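Local structure of secreted protein (Kutzneria albida DSM 43870, 5M6Q) at residues E74-A79 and P101-L106; S133-D138 and T161-A166; T182-H187 and V197-L202; T86-A91 and I117-L122. The protein is a microbial transglutaminase that probably cross-links proteins by joining the gamma-glutamyl group of a protein-bound glutamine to an amine. One frame throughout, in Å; residues are numbered along the deposited sequence. Where two conformers were deposited one is given.

Contact 1: E74-A79 and P101-L106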
loop_
_atom_site.group_PDB
_atom_site.type_symbol
_atom_site.label_atom_id
_atom_site.label_comp_id
_atom_site.label_asym_id
_atom_site.label_seq_id
_atom_site.Cartn_x
_atom_site.Cartn_y
_atom_site.Cartn_z
ATOM N N GLU A 74 5.717 -8.167 5.361
ATOM C CA GLU A 74 7.067 -7.790 5.753
ATOM C C GLU A 74 8.101 -8.810 5.271
ATOM O O GLU A 74 9.217 -8.436 4.893
ATOM C CB GLU A 74 7.132 -7.600 7.270
ATOM C CG GLU A 74 6.433 -6.309 7.673
ATOM C CD GLU A 74 6.232 -6.180 9.162
ATOM O OE1 GLU A 74 5.760 -7.157 9.785
ATOM O OE2 GLU A 74 6.549 -5.095 9.695
ATOM N N ALA A 75 7.736 -10.087 5.261
ATOM C CA ALA A 75 8.669 -11.114 4.793
ATOM C C ALA A 75 8.868 -10.996 3.281
ATOM O O ALA A 75 9.958 -11.198 2.757
ATOM C CB ALA A 75 8.171 -12.511 5.155
ATOM N N VAL A 76 7.798 -10.657 2.586
ATOM C CA VAL A 76 7.842 -10.549 1.141
ATOM C C VAL A 76 8.627 -9.293 0.762
ATOM O O VAL A 76 9.435 -9.303 -0.163
ATOM C CB VAL A 76 6.415 -10.564 0.564
ATOM C CG1 VAL A 76 6.411 -10.101 -0.897
ATOM C CG2 VAL A 76 5.840 -12.003 0.690
ATOM N N GLN A 77 8.430 -8.225 1.525
ATOM C CA GLN A 77 9.212 -7.004 1.355
ATOM C C GLN A 77 10.702 -7.287 1.495
ATOM O O GLN A 77 11.499 -6.886 0.646
ATOM C CB GLN A 77 8.785 -5.938 2.378
ATOM C CG GLN A 77 9.543 -4.620 2.249
ATOM C CD GLN A 77 9.284 -3.679 3.414
ATOM O OE1 GLN A 77 9.109 -4.116 4.560
ATOM N NE2 GLN A 77 9.245 -2.379 3.127
ATOM N N ALA A 78 11.086 -7.981 2.560
ATOM C CA ALA A 78 12.512 -8.254 2.766
ATOM C C ALA A 78 13.064 -9.133 1.643
ATOM O O ALA A 78 14.169 -8.909 1.164
ATOM C CB ALA A 78 12.756 -8.899 4.114
ATOM N N ALA A 79 12.289 -10.116 1.210
ATOM C CA ALA A 79 12.747 -11.008 0.157
ATOM C C ALA A 79 12.977 -10.228 -1.150
ATOM O O ALA A 79 14.005 -10.391 -1.811
ATOM C CB ALA A 79 11.751 -12.140 -0.048
ATOM N N PRO A 101 12.696 -19.143 -1.627
ATOM C CA PRO A 101 11.768 -20.021 -0.896
ATOM C C PRO A 101 10.384 -19.406 -0.626
ATOM O O PRO A 101 9.388 -20.121 -0.634
ATOM C CB PRO A 101 12.504 -20.304 0.424
ATOM C CG PRO A 101 13.687 -19.393 0.455
ATOM C CD PRO A 101 14.005 -19.036 -0.960
ATOM N N ILE A 102 10.309 -18.103 -0.406
ATOM C CA ILE A 102 9.012 -17.475 -0.188
ATOM C C ILE A 102 8.357 -17.036 -1.502
ATOM O O ILE A 102 7.189 -17.331 -1.773
ATOM C CB ILE A 102 9.153 -16.292 0.774
ATOM C CG1 ILE A 102 9.489 -16.806 2.175
ATOM C CG2 ILE A 102 7.898 -15.446 0.785
ATOM C CD1 ILE A 102 9.916 -15.700 3.125
ATOM N N LEU A 103 9.114 -16.341 -2.333
ATOM C CA LEU A 103 8.533 -15.698 -3.497
ATOM C C LEU A 103 8.048 -16.705 -4.563
ATOM O O LEU A 103 7.083 -16.438 -5.273
ATOM C CB LEU A 103 9.546 -14.711 -4.088
ATOM C CG LEU A 103 9.995 -13.616 -3.102
ATOM C CD1 LEU A 103 11.053 -12.718 -3.712
ATOM C CD2 LEU A 103 8.822 -12.783 -2.620
ATOM N N LYS A 104 8.687 -17.865 -4.656
ATOM C CA LYS A 104 8.356 -18.809 -5.726
ATOM C C LYS A 104 6.973 -19.422 -5.563
ATOM O O LYS A 104 6.406 -19.919 -6.525
ATOM C CB LYS A 104 9.409 -19.924 -5.817
ATOM C CG LYS A 104 9.384 -20.922 -4.683
ATOM C CD LYS A 104 10.517 -21.941 -4.826
ATOM C CE LYS A 104 10.414 -23.023 -3.769
ATOM N NZ LYS A 104 11.516 -24.032 -3.866
ATOM N N ARG A 105 6.413 -19.382 -4.356
ATOM C CA ARG A 105 5.074 -19.925 -4.160
ATOM C C ARG A 105 3.978 -18.905 -4.416
ATOM O O ARG A 105 2.809 -19.236 -4.336
ATOM C CB ARG A 105 4.917 -20.468 -2.750
ATOM C CG ARG A 105 6.001 -21.435 -2.347
ATOM C CD ARG A 105 6.369 -21.204 -0.918
ATOM N NE ARG A 105 5.505 -21.898 0.022
ATOM C CZ ARG A 105 5.263 -21.455 1.253
ATOM N NH1 ARG A 105 4.490 -22.154 2.073
ATOM N NH2 ARG A 105 5.793 -20.303 1.667
ATOM N N LEU A 106 4.352 -17.667 -4.708
ATOM C CA LEU A 106 3.379 -16.580 -4.822
ATOM C C LEU A 106 2.881 -16.333 -6.243
ATOM O O LEU A 106 3.553 -16.681 -7.203
ATOM C CB LEU A 106 3.988 -15.288 -4.298
ATOM C CG LEU A 106 4.418 -15.322 -2.832
ATOM C CD1 LEU A 106 4.958 -13.968 -2.429
ATOM C CD2 LEU A 106 3.244 -15.719 -1.980
#

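Contact 2: S133-D138 and T161-A166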
loop_
_atom_site.group_PDB
_atom_site.type_symbol
_atom_site.label_atom_id
_atom_site.label_comp_id
_atom_site.label_asym_id
_atom_site.label_seq_id
_atom_site.Cartn_x
_atom_site.Cartn_y
_atom_site.Cartn_z
ATOM N N SER A 133 -16.045 -6.604 0.831
ATOM C CA SER A 133 -15.899 -7.908 0.191
ATOM C C SER A 133 -16.900 -8.137 -0.922
ATOM O O SER A 133 -16.606 -8.847 -1.877
ATOM C CB SER A 133 -16.043 -9.024 1.222
ATOM O OG SER A 133 -17.320 -8.980 1.811
ATOM N N TRP A 134 -18.074 -7.529 -0.805
ATOM C CA TRP A 134 -19.156 -7.793 -1.747
ATOM C C TRP A 134 -18.988 -6.972 -3.027
ATOM O O TRP A 134 -19.720 -6.016 -3.258
ATOM C CB TRP A 134 -20.509 -7.492 -1.089
ATOM C CG TRP A 134 -21.578 -8.485 -1.416
ATOM C CD1 TRP A 134 -21.906 -8.951 -2.655
ATOM C CD2 TRP A 134 -22.469 -9.127 -0.500
ATOM N NE1 TRP A 134 -22.935 -9.849 -2.568
ATOM C CE2 TRP A 134 -23.303 -9.976 -1.256
ATOM C CE3 TRP A 134 -22.639 -9.073 0.884
ATOM C CZ2 TRP A 134 -24.303 -10.758 -0.676
ATOM C CZ3 TRP A 134 -23.632 -9.856 1.462
ATOM C CH2 TRP A 134 -24.449 -10.685 0.682
ATOM N N GLN A 135 -18.034 -7.364 -3.863
ATOM C CA GLN A 135 -17.594 -6.519 -4.970
ATOM C C GLN A 135 -18.521 -6.602 -6.173
ATOM O O GLN A 135 -18.452 -5.777 -7.087
ATOM C CB GLN A 135 -16.161 -6.896 -5.369
ATOM C CG GLN A 135 -15.106 -6.286 -4.441
ATOM C CD GLN A 135 -15.170 -4.770 -4.423
ATOM O OE1 GLN A 135 -14.899 -4.113 -5.433
ATOM N NE2 GLN A 135 -15.538 -4.207 -3.281
ATOM N N ASN A 136 -19.381 -7.613 -6.165
ATOM C CA ASN A 136 -20.419 -7.772 -7.174
ATOM C C ASN A 136 -21.703 -8.054 -6.434
ATOM O O ASN A 136 -21.799 -9.053 -5.730
ATOM C CB ASN A 136 -20.089 -8.908 -8.141
ATOM C CG ASN A 136 -21.073 -9.008 -9.298
ATOM O OD1 ASN A 136 -22.269 -8.740 -9.154
ATOM N ND2 ASN A 136 -20.562 -9.394 -10.462
ATOM N N PRO A 137 -22.698 -7.168 -6.586
ATOM C CA PRO A 137 -23.940 -7.329 -5.823
ATOM C C PRO A 137 -24.661 -8.639 -6.176
ATOM O O PRO A 137 -25.504 -9.091 -5.410
ATOM C CB PRO A 137 -24.760 -6.101 -6.224
ATOM C CG PRO A 137 -24.165 -5.621 -7.506
ATOM C CD PRO A 137 -22.730 -6.010 -7.492
ATOM N N ASP A 138 -24.292 -9.245 -7.306
ATOM C CA ASP A 138 -24.846 -10.530 -7.718
ATOM C C ASP A 138 -24.262 -11.712 -6.936
ATOM O O ASP A 138 -24.884 -12.773 -6.868
ATOM C CB ASP A 138 -24.616 -10.761 -9.215
ATOM C CG ASP A 138 -25.476 -9.857 -10.093
ATOM O OD1 ASP A 138 -26.581 -9.470 -9.647
ATOM O OD2 ASP A 138 -25.042 -9.543 -11.229
ATOM N N THR A 161 -10.515 -10.148 -8.577
ATOM C CA THR A 161 -11.946 -9.855 -8.717
ATOM C C THR A 161 -12.334 -8.479 -8.201
ATOM O O THR A 161 -13.496 -8.077 -8.326
ATOM C CB THR A 161 -12.831 -10.859 -7.955
ATOM O OG1 THR A 161 -12.439 -10.885 -6.578
ATOM C CG2 THR A 161 -12.740 -12.250 -8.562
ATOM N N TYR A 162 -11.378 -7.761 -7.610
ATOM C CA TYR A 162 -11.698 -6.509 -6.942
ATOM C C TYR A 162 -12.060 -5.394 -7.931
ATOM O O TYR A 162 -11.350 -5.167 -8.903
ATOM C CB TYR A 162 -10.533 -6.081 -6.047
ATOM C CG TYR A 162 -10.844 -4.829 -5.295
ATOM C CD1 TYR A 162 -11.776 -4.834 -4.257
ATOM C CD2 TYR A 162 -10.242 -3.631 -5.637
ATOM C CE1 TYR A 162 -12.095 -3.679 -3.579
ATOM C CE2 TYR A 162 -10.537 -2.480 -4.961
ATOM C CZ TYR A 162 -11.463 -2.510 -3.926
ATOM O OH TYR A 162 -11.758 -1.358 -3.252
ATOM N N ARG A 163 -13.167 -4.701 -7.676
ATOM C CA ARG A 163 -13.698 -3.692 -8.611
ATOM C C ARG A 163 -13.873 -2.298 -7.998
ATOM O O ARG A 163 -14.575 -1.464 -8.567
ATOM C CB ARG A 163 -15.061 -4.134 -9.152
ATOM C CG ARG A 163 -15.148 -5.565 -9.616
ATOM C CD ARG A 163 -16.581 -5.916 -10.027
ATOM N NE ARG A 163 -17.196 -4.866 -10.842
ATOM C CZ ARG A 163 -18.324 -4.225 -10.535
ATOM N NH1 ARG A 163 -18.995 -4.533 -9.424
ATOM N NH2 ARG A 163 -18.787 -3.278 -11.349
ATOM N N TYR A 164 -13.281 -2.060 -6.832
ATOM C CA TYR A 164 -13.415 -0.777 -6.133
ATOM C C TYR A 164 -14.860 -0.400 -5.792
ATOM O O TYR A 164 -15.183 0.786 -5.674
ATOM C CB TYR A 164 -12.788 0.353 -6.951
ATOM C CG TYR A 164 -11.311 0.168 -7.193
ATOM C CD1 TYR A 164 -10.372 0.644 -6.288
ATOM C CD2 TYR A 164 -10.858 -0.489 -8.325
ATOM C CE1 TYR A 164 -9.024 0.465 -6.502
ATOM C CE2 TYR A 164 -9.517 -0.670 -8.556
ATOM C CZ TYR A 164 -8.601 -0.197 -7.649
ATOM O OH TYR A 164 -7.260 -0.390 -7.897
ATOM N N ARG A 165 -15.713 -1.400 -5.609
ATOM C CA ARG A 165 -17.096 -1.158 -5.224
ATOM C C ARG A 165 -17.234 -0.890 -3.729
ATOM O O ARG A 165 -16.730 -1.659 -2.918
ATOM C CB ARG A 165 -17.983 -2.349 -5.590
ATOM C CG ARG A 165 -19.461 -2.083 -5.276
ATOM C CD ARG A 165 -20.390 -3.278 -5.553
ATOM N NE ARG A 165 -21.765 -2.925 -5.216
ATOM C CZ ARG A 165 -22.495 -3.542 -4.297
ATOM N NH1 ARG A 165 -21.992 -4.574 -3.639
ATOM N NH2 ARG A 165 -23.736 -3.134 -4.044
ATOM N N ALA A 166 -17.951 0.176 -3.372
ATOM C CA ALA A 166 -18.232 0.492 -1.971
ATOM C C ALA A 166 -19.412 -0.302 -1.439
ATOM O O ALA A 166 -20.338 -0.626 -2.179
ATOM C CB ALA A 166 -18.510 1.975 -1.799
#

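Contact 3: T182-H187 and V197-L202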
loop_
_atom_site.group_PDB
_atom_site.type_symbol
_atom_site.label_atom_id
_atom_site.label_comp_id
_atom_site.label_asym_id
_atom_site.label_seq_id
_atom_site.Cartn_x
_atom_site.Cartn_y
_atom_site.Cartn_z
ATOM N N THR A 182 8.725 5.208 11.800
ATOM C CA THR A 182 8.021 5.471 13.050
ATOM C C THR A 182 6.964 4.436 13.372
ATOM O O THR A 182 6.301 4.543 14.392
ATOM C CB THR A 182 7.336 6.847 13.043
ATOM O OG1 THR A 182 6.397 6.921 11.961
ATOM C CG2 THR A 182 8.357 7.957 12.923
ATOM N N ASN A 183 6.798 3.445 12.502
ATOM C CA ASN A 183 5.782 2.417 12.705
ATOM C C ASN A 183 4.380 3.038 12.747
ATOM O O ASN A 183 3.572 2.693 13.601
ATOM C CB ASN A 183 6.047 1.632 13.998
ATOM C CG ASN A 183 5.292 0.338 14.048
ATOM O OD1 ASN A 183 5.186 -0.367 13.039
ATOM N ND2 ASN A 183 4.740 0.009 15.221
ATOM N N THR A 184 4.103 3.960 11.828
ATOM C CA THR A 184 2.766 4.540 11.711
ATOM C C THR A 184 2.218 4.347 10.308
ATOM O O THR A 184 2.947 4.005 9.383
ATOM C CB THR A 184 2.738 6.042 12.039
ATOM O OG1 THR A 184 3.702 6.736 11.235
ATOM C CG2 THR A 184 3.060 6.272 13.517
ATOM N N TRP A 185 0.925 4.599 10.177
ATOM C CA TRP A 185 0.188 4.349 8.967
ATOM C C TRP A 185 -0.438 5.658 8.503
ATOM O O TRP A 185 -1.184 6.292 9.246
ATOM C CB TRP A 185 -0.857 3.258 9.218
ATOM C CG TRP A 185 -0.150 1.972 9.476
ATOM C CD1 TRP A 185 0.423 1.572 10.652
ATOM C CD2 TRP A 185 0.157 0.952 8.509
ATOM N NE1 TRP A 185 1.038 0.349 10.483
ATOM C CE2 TRP A 185 0.884 -0.055 9.180
ATOM C CE3 TRP A 185 -0.130 0.787 7.149
ATOM C CZ2 TRP A 185 1.330 -1.213 8.534
ATOM C CZ3 TRP A 185 0.303 -0.365 6.512
ATOM C CH2 TRP A 185 1.030 -1.351 7.203
ATOM N N TRP A 186 -0.077 6.078 7.292
ATOM C CA TRP A 186 -0.493 7.374 6.771
ATOM C C TRP A 186 -1.674 7.235 5.841
ATOM O O TRP A 186 -1.614 6.512 4.849
ATOM C CB TRP A 186 0.677 8.041 6.055
ATOM C CG TRP A 186 1.759 8.420 7.009
ATOM C CD1 TRP A 186 2.689 7.591 7.560
ATOM C CD2 TRP A 186 2.005 9.727 7.557
ATOM N NE1 TRP A 186 3.512 8.306 8.411
ATOM C CE2 TRP A 186 3.113 9.615 8.424
ATOM C CE3 TRP A 186 1.389 10.973 7.405
ATOM C CZ2 TRP A 186 3.630 10.707 9.126
ATOM C CZ3 TRP A 186 1.909 12.057 8.098
ATOM C CH2 TRP A 186 3.017 11.918 8.943
ATOM N N HIS A 187 -2.759 7.915 6.173
ATOM C CA HIS A 187 -3.936 7.849 5.342
ATOM C C HIS A 187 -4.606 9.214 5.344
ATOM O O HIS A 187 -3.967 10.212 5.649
ATOM C CB HIS A 187 -4.898 6.721 5.793
ATOM C CG HIS A 187 -5.263 6.735 7.249
ATOM N ND1 HIS A 187 -6.560 6.579 7.683
ATOM C CD2 HIS A 187 -4.504 6.818 8.367
ATOM C CE1 HIS A 187 -6.592 6.599 9.002
ATOM N NE2 HIS A 187 -5.357 6.737 9.444
ATOM N N VAL A 197 -4.856 14.728 6.300
ATOM C CA VAL A 197 -3.961 13.576 6.374
ATOM C C VAL A 197 -3.883 13.044 7.800
ATOM O O VAL A 197 -3.866 13.817 8.770
ATOM C CB VAL A 197 -2.572 13.946 5.804
ATOM C CG1 VAL A 197 -1.488 12.952 6.223
ATOM C CG2 VAL A 197 -2.661 14.001 4.298
ATOM N N TYR A 198 -3.894 11.719 7.931
ATOM C CA TYR A 198 -3.807 11.081 9.241
ATOM C C TYR A 198 -2.543 10.259 9.371
ATOM O O TYR A 198 -2.125 9.590 8.436
ATOM C CB TYR A 198 -4.996 10.150 9.492
ATOM C CG TYR A 198 -6.340 10.796 9.394
ATOM C CD1 TYR A 198 -6.623 11.990 10.068
ATOM C CD2 TYR A 198 -7.352 10.204 8.647
ATOM C CE1 TYR A 198 -7.881 12.575 9.983
ATOM C CE2 TYR A 198 -8.606 10.777 8.559
ATOM C CZ TYR A 198 -8.864 11.961 9.226
ATOM O OH TYR A 198 -10.118 12.510 9.128
ATOM N N GLN A 199 -1.971 10.276 10.556
ATOM C CA GLN A 199 -0.840 9.434 10.887
ATOM C C GLN A 199 -1.303 8.593 12.065
ATOM O O GLN A 199 -1.459 9.115 13.182
ATOM C CB GLN A 199 0.394 10.280 11.224
ATOM C CG GLN A 199 1.601 9.480 11.691
ATOM C CD GLN A 199 2.681 10.364 12.298
ATOM O OE1 GLN A 199 2.474 11.564 12.499
ATOM N NE2 GLN A 199 3.842 9.775 12.589
ATOM N N SER A 200 -1.565 7.311 11.817
ATOM C CA SER A 200 -2.207 6.464 12.828
ATOM C C SER A 200 -1.367 5.291 13.289
ATOM O O SER A 200 -0.466 4.832 12.578
ATOM C CB SER A 200 -3.534 5.929 12.298
ATOM O OG SER A 200 -4.410 6.997 12.009
ATOM N N THR A 201 -1.665 4.799 14.483
ATOM C CA THR A 201 -1.192 3.474 14.843
ATOM C C THR A 201 -1.903 2.477 13.938
ATOM O O THR A 201 -2.988 2.759 13.423
ATOM C CB THR A 201 -1.499 3.106 16.290
ATOM O OG1 THR A 201 -2.911 2.983 16.425
ATOM C CG2 THR A 201 -0.976 4.156 17.272
ATOM N N LEU A 202 -1.313 1.296 13.771
ATOM C CA LEU A 202 -1.955 0.233 13.013
ATOM C C LEU A 202 -3.302 -0.143 13.609
ATOM O O LEU A 202 -4.267 -0.331 12.880
ATOM C CB LEU A 202 -1.056 -1.005 12.943
ATOM C CG LEU A 202 -1.724 -2.165 12.199
ATOM C CD1 LEU A 202 -1.998 -1.795 10.744
ATOM C CD2 LEU A 202 -0.908 -3.454 12.305
HETATM O O HOH W 1 1.514 0.901 14.356
#

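Contact 4: T86-A91 and I117-L122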
loop_
_atom_site.group_PDB
_atom_site.type_symbol
_atom_site.label_atom_id
_atom_site.label_comp_id
_atom_site.label_asym_id
_atom_site.label_seq_id
_atom_site.Cartn_x
_atom_site.Cartn_y
_atom_site.Cartn_z
ATOM N N THR A 86 20.654 -6.643 -5.622
ATOM C CA THR A 86 21.712 -7.147 -6.503
ATOM C C THR A 86 21.671 -6.499 -7.896
ATOM O O THR A 86 22.400 -6.909 -8.787
ATOM C CB THR A 86 21.624 -8.671 -6.670
ATOM O OG1 THR A 86 20.436 -8.999 -7.396
ATOM C CG2 THR A 86 21.581 -9.356 -5.315
ATOM N N HIS A 87 20.819 -5.487 -8.060
ATOM C CA HIS A 87 20.654 -4.790 -9.337
ATOM C C HIS A 87 20.375 -5.756 -10.498
ATOM O O HIS A 87 21.110 -5.779 -11.484
ATOM C CB HIS A 87 21.902 -3.943 -9.639
ATOM C CG HIS A 87 21.739 -2.998 -10.792
ATOM N ND1 HIS A 87 22.791 -2.271 -11.311
ATOM C CD2 HIS A 87 20.652 -2.657 -11.525
ATOM C CE1 HIS A 87 22.359 -1.525 -12.313
ATOM N NE2 HIS A 87 21.066 -1.742 -12.464
ATOM N N PRO A 88 19.306 -6.564 -10.394
ATOM C CA PRO A 88 19.019 -7.454 -11.527
ATOM C C PRO A 88 18.356 -6.760 -12.722
ATOM O O PRO A 88 17.693 -5.731 -12.559
ATOM C CB PRO A 88 18.063 -8.481 -10.922
ATOM C CG PRO A 88 17.354 -7.727 -9.865
ATOM C CD PRO A 88 18.383 -6.802 -9.269
ATOM N N SER A 89 18.560 -7.315 -13.915
ATOM C CA SER A 89 17.741 -6.984 -15.078
ATOM C C SER A 89 16.402 -7.676 -14.886
ATOM O O SER A 89 16.309 -8.585 -14.065
ATOM C CB SER A 89 18.409 -7.454 -16.378
ATOM O OG SER A 89 18.340 -8.864 -16.496
ATOM N N PRO A 90 15.357 -7.259 -15.629
ATOM C CA PRO A 90 14.082 -7.973 -15.492
ATOM C C PRO A 90 14.201 -9.492 -15.600
ATOM O O PRO A 90 13.577 -10.190 -14.807
ATOM C CB PRO A 90 13.247 -7.407 -16.640
ATOM C CG PRO A 90 13.749 -5.992 -16.776
ATOM C CD PRO A 90 15.224 -6.045 -16.459
ATOM N N ALA A 91 14.999 -10.004 -16.533
ATOM C CA ALA A 91 15.135 -11.458 -16.679
ATOM C C ALA A 91 15.825 -12.099 -15.461
ATOM O O ALA A 91 15.482 -13.217 -15.044
ATOM C CB ALA A 91 15.901 -11.798 -17.975
ATOM N N ILE A 117 11.907 0.794 -14.930
ATOM C CA ILE A 117 12.723 1.406 -13.885
ATOM C C ILE A 117 13.891 0.484 -13.542
ATOM O O ILE A 117 13.688 -0.682 -13.214
ATOM C CB ILE A 117 11.887 1.722 -12.629
ATOM C CG1 ILE A 117 10.735 2.665 -12.983
ATOM C CG2 ILE A 117 12.758 2.346 -11.538
ATOM C CD1 ILE A 117 9.706 2.821 -11.863
ATOM N N ASP A 118 15.112 0.993 -13.615
ATOM C CA ASP A 118 16.267 0.173 -13.256
ATOM C C ASP A 118 16.199 -0.311 -11.794
ATOM O O ASP A 118 15.876 0.449 -10.881
ATOM C CB ASP A 118 17.555 0.946 -13.501
ATOM C CG ASP A 118 18.783 0.148 -13.132
ATOM O OD1 ASP A 118 19.064 -0.865 -13.808
ATOM O OD2 ASP A 118 19.464 0.522 -12.156
ATOM N N SER A 119 16.514 -1.579 -11.573
ATOM C CA SER A 119 16.221 -2.205 -10.286
ATOM C C SER A 119 17.008 -1.579 -9.127
ATOM O O SER A 119 16.609 -1.705 -7.976
ATOM C CB SER A 119 16.491 -3.713 -10.355
ATOM O OG SER A 119 17.827 -3.958 -10.756
ATOM N N ALA A 120 18.103 -0.892 -9.434
ATOM C CA ALA A 120 18.872 -0.189 -8.409
ATOM C C ALA A 120 18.101 1.007 -7.829
ATOM O O ALA A 120 18.426 1.496 -6.742
ATOM C CB ALA A 120 20.191 0.270 -8.970
ATOM N N LYS A 121 17.087 1.477 -8.555
ATOM C CA LYS A 121 16.259 2.592 -8.105
ATOM C C LYS A 121 14.963 2.138 -7.406
ATOM O O LYS A 121 14.080 2.946 -7.162
ATOM C CB LYS A 121 15.892 3.483 -9.291
ATOM C CG LYS A 121 17.067 4.107 -10.045
ATOM C CD LYS A 121 16.549 4.876 -11.262
ATOM C CE LYS A 121 17.654 5.638 -11.999
ATOM N NZ LYS A 121 17.099 6.314 -13.215
ATOM N N LEU A 122 14.831 0.849 -7.110
ATOM C CA LEU A 122 13.570 0.360 -6.562
ATOM C C LEU A 122 13.695 -0.081 -5.123
ATOM O O LEU A 122 14.762 -0.510 -4.679
ATOM C CB LEU A 122 13.031 -0.808 -7.397
ATOM C CG LEU A 122 12.620 -0.444 -8.824
ATOM C CD1 LEU A 122 12.294 -1.697 -9.585
ATOM C CD2 LEU A 122 11.434 0.549 -8.845
HETATM O O HOH W 2 16.619 -3.519 -14.005
#

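Contact 1: E74-A79 and P101-L106
V76 on helix 70-84 meets three residues of the 101-106 loop with its two methyls. CG2 faces L106 tip to tip, 3.8 Å from L106 CD1, and touches I102, whose branch methyl CG2 lies 4.0 Å from V76 CG2. The other methyl, CG1, stands anti to the backbone N (chi1 166°) and rests 4.0 Å from L103 CD2. One turn on, A79 points toward 101-106 and sets its single methyl against the fork of L103: A79 CB is 3.8 Å from L103 CD1 and about as near to CG. A75 CB lies farther off, 4.2 Å from I102 CD1. L103 continues along the same helix onto L80 and I83, while V76 and L106 both reach F67 of strand 66-67. The loop backbone is tied down by D100, whose OD1 accepts from the N atoms of I102 and L103. Every atom pair across the contact is carbon against carbon, so the loop is held on the helix by shape and apolar burial rather than by directional bonds.

Contact 2: S133-D138 and T161-A166
Q135 has CG beside its backbone N, and the bend at chi2 (-60°) brings CD within 3.4 Å of Y162 CE1, with the amide and ring planes 28° apart. R165 does the reverse: its chain leaves with CG anti to the backbone N and stays extended as far as NE, bringing the guanidinium to W134 O and P137. The buried amide of Q135 is gripped at both ends. OE1 receives R165 N in the amide plane on a lone pair (2.8 Å, N-H...O 163°), and R163 N from a tilted direction at 2.9 Å. NE2 donates to R165 O at 2.8 Å and has a second acceptor in Y132 O. These bonds fix the rotation of the amide.

The two arginines take the loop carbonyls: R163 NH1 donates to Q135 O (2.7 Å) and R165 NH1 to W134 O (2.7 Å), each acceptor lying near its guanidinium plane. P137 CB lies over one face of the R165 guanidinium, toward its rim and 3.8 Å from R165 NH2. Outside the two segments, R165 NH1 has a further partner in a sulfonate oxygen of a bound MES buffer molecule.

Two irregular loops, before and after helix 141-146, are thus clasped together. W134 centres an inverse gamma turn, N136 OD1 makes an Asx turn with D138 N, and the Q135 amide pairs with both N and O of R165 much as a neighbouring backbone would.

Contact 3: T182-H187 and V197-L202
The indole of W186 carries Q199 over one face, with Q199 CB 3.7 Å from the centre of the six-membered ring, and V197 CG1 at its edge, in plane. Both belong to the facing strand of an antiparallel beta hairpin, 184-188 with 196-200. Q199 CG stands anti to the backbone N (chi1 175°), which lays CG over the same indole. On the other face of the sheet, Y198 CB lies over the H187 ring and the Y198 ring edge turns toward that imidazole, while S200 OG is hydrogen-bonded at its edge to H187 NE2, 2.7 Å away, either able to donate. W185 has L202 CD1 over its five-membered ring (3.9 Å to the centroid) and S200 O in plane at its edge.

W185-S200 and H187-Y198 are hydrogen-bonded pairs, with W186-Q199 the non-hydrogen-bonded pair between them. An alanine at W186 would probably leave Q199 and V197 without the ring they pack on and D179 OD2 without its NE1 donor. H187 ND1 is bonded to D174 OD2. Q199 NE2, held chiefly by P5 O, adds a weak bond of 3.3 Å to T184 OG1, which is hydrogen-bonded to T182 OG1 at 2.8 Å, either hydroxyl a possible donor.

Contact 4: T86-A91 and I117-L122
S119 and P88 form the tight part of the contact. S119 OG, placed between its own backbone N and carbonyl carbon (chi1 56°), donates to P88 O over a short 2.5 Å, and P88 CD comes to 3.3 Å from the same OG. P88 O also receives a hydrogen bond from a water, 2.9 Å away, which in turn accepts from S119 N at 3.1 Å, so hydroxyl and water together link the buried P88 to the 3-10 turn.

H87 and A120 form the more exposed side. H87 was modelled in two conformers, so its contacts hold for one of them. In that conformer H87 NE2 donates to D118 OD1 at 2.6 Å, in the ring plane and onto the syn lone pair, with the carboxylate turned 85° from the ring. A120 CB lies over the centre of the ring face, 4.0 Å from the centroid. D118 OD2 also accepts a weak bond from A120 N. An alanine at D118 would probably leave H87 NE2 without its carboxylate and the imidazole freer to turn.

The serine-to-carbonyl bond and, in this conformer, the His-carboxylate bond join the turn entering helix 90-99, where S89 is the N-cap and its backbone N reaches Q92 OE1, to the 3-10 turn that leads into strand 122-131.

Contacts 1 and 4 interleave along the chain, in the order 74-79, 86-91, 101-106, 117-122, and their centres lie about 17 Å apart. Between them they fasten the segment from helix 70-84 through helix 90-99 to the start of strand 122-131. That strand then runs from the end of contact 4 to just before contact 2, whose centre is about 35 Å from that of contact 4, the widest separation. Contact 3 comes last, its centre about 26 Å from that of contact 2 and 24 Å from that of contact 1. None of the four touch; contact 3 lies in the antiparallel sheet, contact 2 in loops beyond the end of strand 122-131, and contacts 1 and 4 in the helical region leading into it.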